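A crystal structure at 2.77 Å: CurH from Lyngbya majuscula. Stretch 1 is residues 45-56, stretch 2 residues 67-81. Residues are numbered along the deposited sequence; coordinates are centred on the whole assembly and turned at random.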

# COMPACT_ATOMS: atom_id res chain seq x y z
N ASP C 45 8.54 -23.65 23.11
CA ASP C 45 7.54 -24.44 22.37
C ASP C 45 6.49 -23.57 21.66
O ASP C 45 5.34 -23.96 21.51
N THR C 46 6.92 -22.38 21.23
CA THR C 46 6.06 -21.47 20.47
C THR C 46 6.72 -21.14 19.13
O THR C 46 7.89 -20.74 19.09
N PRO C 47 5.99 -21.34 18.02
CA PRO C 47 6.54 -20.94 16.73
C PRO C 47 6.81 -19.45 16.72
O PRO C 47 5.90 -18.64 16.96
N VAL C 48 8.07 -19.10 16.49
CA VAL C 48 8.53 -17.70 16.46
C VAL C 48 9.41 -17.47 15.25
O VAL C 48 10.21 -18.34 14.90
N ILE C 49 9.26 -16.30 14.63
CA ILE C 49 10.12 -15.87 13.51
C ILE C 49 11.42 -15.29 14.06
O ILE C 49 11.39 -14.25 14.73
N PRO C 50 12.56 -15.94 13.77
CA PRO C 50 13.82 -15.34 14.21
C PRO C 50 14.11 -14.02 13.47
O PRO C 50 13.80 -13.87 12.27
N GLY C 51 14.67 -13.08 14.22
CA GLY C 51 14.94 -11.72 13.75
C GLY C 51 15.61 -11.62 12.40
O GLY C 51 15.20 -10.80 11.56
N VAL C 52 16.63 -12.44 12.16
CA VAL C 52 17.36 -12.39 10.88
C VAL C 52 16.49 -12.59 9.63
O VAL C 52 16.91 -12.25 8.52
N SER C 53 15.28 -13.11 9.81
CA SER C 53 14.32 -13.29 8.71
C SER C 53 14.02 -11.98 8.02
O SER C 53 13.85 -11.94 6.80
N TYR C 54 13.94 -10.92 8.80
CA TYR C 54 13.63 -9.61 8.24
C TYR C 54 14.76 -9.07 7.38
O TYR C 54 14.51 -8.38 6.40
N ILE C 55 16.00 -9.44 7.73
CA ILE C 55 17.14 -9.10 6.90
C ILE C 55 16.98 -9.82 5.57
O ILE C 55 17.14 -9.21 4.50
N ALA C 56 16.65 -11.11 5.64
CA ALA C 56 16.37 -11.93 4.47
C ALA C 56 15.35 -11.25 3.58
O ALA C 56 15.56 -11.13 2.37
N ALA C 67 23.97 -4.14 1.34
CA ALA C 67 24.45 -4.03 2.70
C ALA C 67 23.33 -3.47 3.56
O ALA C 67 22.67 -2.51 3.18
N VAL C 68 23.11 -4.08 4.72
CA VAL C 68 22.03 -3.64 5.61
C VAL C 68 22.62 -3.28 6.96
O VAL C 68 23.35 -4.06 7.55
N GLU C 69 22.31 -2.07 7.43
CA GLU C 69 22.95 -1.58 8.64
C GLU C 69 21.96 -1.10 9.70
O GLU C 69 20.79 -0.86 9.41
N ASP C 70 22.45 -0.99 10.94
CA ASP C 70 21.66 -0.59 12.12
C ASP C 70 20.35 -1.37 12.23
O ASP C 70 19.26 -0.79 12.23
N ILE C 71 20.49 -2.69 12.32
CA ILE C 71 19.35 -3.59 12.40
C ILE C 71 18.96 -3.76 13.86
O ILE C 71 19.82 -4.06 14.69
N ASN C 72 17.68 -3.55 14.15
CA ASN C 72 17.15 -3.81 15.49
C ASN C 72 15.91 -4.69 15.47
O ASN C 72 15.05 -4.58 14.59
N PHE C 73 15.83 -5.59 16.45
CA PHE C 73 14.64 -6.40 16.63
C PHE C 73 13.94 -5.97 17.90
O PHE C 73 14.55 -5.88 18.97
N GLN C 74 12.65 -5.69 17.77
CA GLN C 74 11.81 -5.33 18.90
C GLN C 74 11.09 -6.60 19.38
O GLN C 74 11.74 -7.63 19.63
N GLN C 75 9.77 -6.56 19.50
CA GLN C 75 9.04 -7.76 19.92
C GLN C 75 8.98 -8.79 18.78
O GLN C 75 8.90 -8.43 17.60
N PRO C 76 9.08 -10.08 19.15
CA PRO C 76 8.98 -11.16 18.16
C PRO C 76 7.58 -11.32 17.56
O PRO C 76 6.58 -11.02 18.22
N LEU C 77 7.53 -11.78 16.31
CA LEU C 77 6.29 -12.24 15.70
C LEU C 77 6.16 -13.72 16.04
O LEU C 77 6.92 -14.54 15.53
N PHE C 78 5.21 -14.05 16.91
CA PHE C 78 4.96 -15.44 17.29
C PHE C 78 3.55 -15.90 16.91
O PHE C 78 2.64 -15.08 16.73
N LEU C 79 3.38 -17.20 16.78
CA LEU C 79 2.09 -17.77 16.44
C LEU C 79 1.64 -18.63 17.60
O LEU C 79 2.06 -19.78 17.75
N ALA C 80 0.80 -18.03 18.45
CA ALA C 80 0.35 -18.68 19.68
C ALA C 80 -0.36 -19.99 19.37
O ALA C 80 0.06 -21.05 19.81
N GLU C 81 -1.42 -19.89 18.57
CA GLU C 81 -2.22 -21.05 18.21
C GLU C 81 -1.93 -21.56 16.81
O GLU C 81 -1.39 -20.84 15.97

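The two stretches meet along two successive zones, a single backbone bridge between Val48 and Phe78 and an apolar patch where the helix faces strand 71-73, and together they bury 640 Å². The bridge brings the CA atoms of Val48 and Phe78 to 4.3 Å and is held by two nearly linear hydrogen bonds: Leu79 N to Pro47 O, 2.9 Å at 166°, and Ile49 N to Leu77 O, 3.1 Å at 175°. Phe78 CA also approaches Pro47 O at 3.4 Å, a CA-H...O contact with an angle of 125° at the hydrogen.

Around this backbone pairing the side chains are placed as follows. Val48 is t (chi1 174°) and its CB points sideways; CG1 lies 3.8 Å from Pro76 CB, while CG2 lies 3.7 Å from Phe78 CB, so one methyl meets Pro76 and the other Phe78, the residues on either side of Leu77 in sequence. Phe78 is p (chi1 62°), and the end of its side chain leads away, leaving CB as its nearest point to Val48. Thr46, m, points toward the partner and sets CG2 3.9 Å from Leu79 O; its hydroxyl is hydrogen-bonded to a residue just outside the stretches. Pro47 CB and Leu79 CB, both on sideways bonds, are 4.3 Å apart.

Ile49 points toward stretch 2 in an extended m, t conformation (chi1 -61°, chi2 -180°), which carries CD1 to 3.7 Å from Leu77 CD1. Leu77, t, t, is also approached by Tyr54, whose m rotamer brings OH to 3.4 Å from Leu77 CB, a contact with carbon rather than a polar partner.

Phe73, m with chi2 -64°, presents a ring face to Gly51: Gly51 CA sits 3.8 Å from the ring centroid, 19° off the normal, a CH-pi contact. The absence of a side chain makes this fit possible, since an ideal CB on Gly51 would fall 2.8 Å from Phe73 CD1. Gly51 O is 3.2 Å from Phe73 CE1, yet its hydrogen bond is with Tyr54 N, at 3.0 Å.

Ile55 points toward the partner with chi1 -49° (m) and chi2 167° (t). That shape places CD1 3.8 Å from Ile71 CD1 and 4.4 Å from Phe73 CZ, near the ring plane at its edge, while CG2 reaches Val68 CG2 at 4.4 Å. Ser53 instead turns OG back to its own stretch, where it donates to Pro50 O at 2.7 Å.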

# COMPACT_ATOMS: atom_id res chain seq x y z
CB ASP C 45 6.87 -25.47 23.29
CG ASP C 45 6.55 -26.76 22.56
OD1 ASP C 45 5.74 -26.74 21.60
OD2 ASP C 45 7.09 -27.81 22.95
CB THR C 46 5.76 -20.17 21.26
OG1 THR C 46 5.30 -20.50 22.58
CG2 THR C 46 4.70 -19.34 20.56
CB PRO C 47 5.41 -21.30 15.74
CG PRO C 47 4.58 -22.33 16.46
CD PRO C 47 4.64 -21.93 17.90
CB VAL C 48 9.36 -17.36 17.73
CG1 VAL C 48 9.94 -15.96 17.63
CG2 VAL C 48 8.51 -17.51 19.00
CB ILE C 49 9.46 -14.74 12.70
CG1 ILE C 49 8.14 -15.19 12.08
CG2 ILE C 49 10.42 -14.22 11.62
CD1 ILE C 49 7.49 -14.11 11.28
CB PRO C 50 14.86 -16.42 13.89
CG PRO C 50 14.25 -17.18 12.76
CD PRO C 50 12.77 -17.19 13.03
CB VAL C 52 18.61 -13.32 10.85
CG1 VAL C 52 19.64 -12.88 11.90
CG2 VAL C 52 18.23 -14.80 11.02
CB SER C 53 13.01 -13.89 9.21
OG SER C 53 13.26 -15.08 9.93
CB TYR C 54 13.21 -8.63 9.35
CG TYR C 54 12.13 -9.22 10.22
CD1 TYR C 54 10.92 -9.62 9.67
CD2 TYR C 54 12.33 -9.41 11.58
CE1 TYR C 54 9.93 -10.19 10.46
CE2 TYR C 54 11.34 -9.96 12.38
CZ TYR C 54 10.15 -10.35 11.81
OH TYR C 54 9.17 -10.89 12.59
CB ILE C 55 18.50 -9.48 7.55
CG1 ILE C 55 18.57 -8.99 9.00
CG2 ILE C 55 19.65 -8.90 6.72
CD1 ILE C 55 19.71 -9.58 9.81
CB ALA C 56 15.86 -13.27 4.90
CB ALA C 67 25.66 -3.13 2.75
CB VAL C 68 20.94 -4.70 5.78
CG1 VAL C 68 19.73 -4.10 6.46
CG2 VAL C 68 20.52 -5.26 4.42
CB GLU C 69 24.01 -0.51 8.33
CG GLU C 69 23.59 0.55 7.32
CD GLU C 69 24.79 1.24 6.67
OE1 GLU C 69 24.78 2.49 6.58
OE2 GLU C 69 25.74 0.54 6.26
CB ASP C 70 21.40 0.92 12.13
CG ASP C 70 22.67 1.72 12.02
OD1 ASP C 70 23.15 1.94 10.88
OD2 ASP C 70 23.19 2.15 13.08
CB ILE C 71 19.67 -4.98 11.78
CG1 ILE C 71 20.12 -4.83 10.32
CG2 ILE C 71 18.45 -5.90 11.88
CD1 ILE C 71 20.97 -5.98 9.80
CB ASN C 72 16.81 -2.51 16.23
CG ASN C 72 17.93 -1.50 16.17
OD1 ASN C 72 18.21 -0.93 15.10
ND2 ASN C 72 18.57 -1.25 17.31
CB PHE C 73 14.97 -7.88 16.68
CG PHE C 73 15.99 -8.30 15.67
CD1 PHE C 73 15.71 -8.21 14.31
CD2 PHE C 73 17.22 -8.80 16.08
CE1 PHE C 73 16.66 -8.58 13.37
CE2 PHE C 73 18.19 -9.18 15.14
CZ PHE C 73 17.90 -9.08 13.78
CB GLN C 74 10.83 -4.22 18.48
CG GLN C 74 11.50 -2.90 18.09
CD GLN C 74 12.18 -2.94 16.71
OE1 GLN C 74 11.53 -3.17 15.70
NE2 GLN C 74 13.48 -2.69 16.69
CB GLN C 75 7.65 -7.44 20.49
CG GLN C 75 6.98 -6.19 19.95
CD GLN C 75 5.91 -5.65 20.89
OE1 GLN C 75 5.59 -6.27 21.92
NE2 GLN C 75 5.34 -4.50 20.54
CB PRO C 76 9.33 -12.42 18.98
CG PRO C 76 9.09 -12.04 20.39
CD PRO C 76 9.36 -10.58 20.50
CB LEU C 77 6.33 -12.03 14.18
CG LEU C 77 5.01 -11.97 13.39
CD1 LEU C 77 5.25 -11.33 12.04
CD2 LEU C 77 4.39 -13.34 13.20
CB PHE C 78 5.25 -15.69 18.78
CG PHE C 78 4.38 -14.90 19.72
CD1 PHE C 78 3.23 -15.47 20.27
CD2 PHE C 78 4.71 -13.59 20.07
CE1 PHE C 78 2.41 -14.74 21.15
CE2 PHE C 78 3.91 -12.86 20.94
CZ PHE C 78 2.76 -13.44 21.48
CB LEU C 79 2.18 -18.57 15.13
CG LEU C 79 2.79 -17.77 13.97
CD1 LEU C 79 2.87 -18.62 12.71
CD2 LEU C 79 2.01 -16.49 13.69
CB ALA C 80 -0.57 -17.75 20.47
CB GLU C 81 -3.70 -20.71 18.38
CG GLU C 81 -4.11 -20.71 19.83
CD GLU C 81 -4.86 -19.46 20.22
OE1 GLU C 81 -5.86 -19.13 19.54
OE2 GLU C 81 -4.46 -18.82 21.22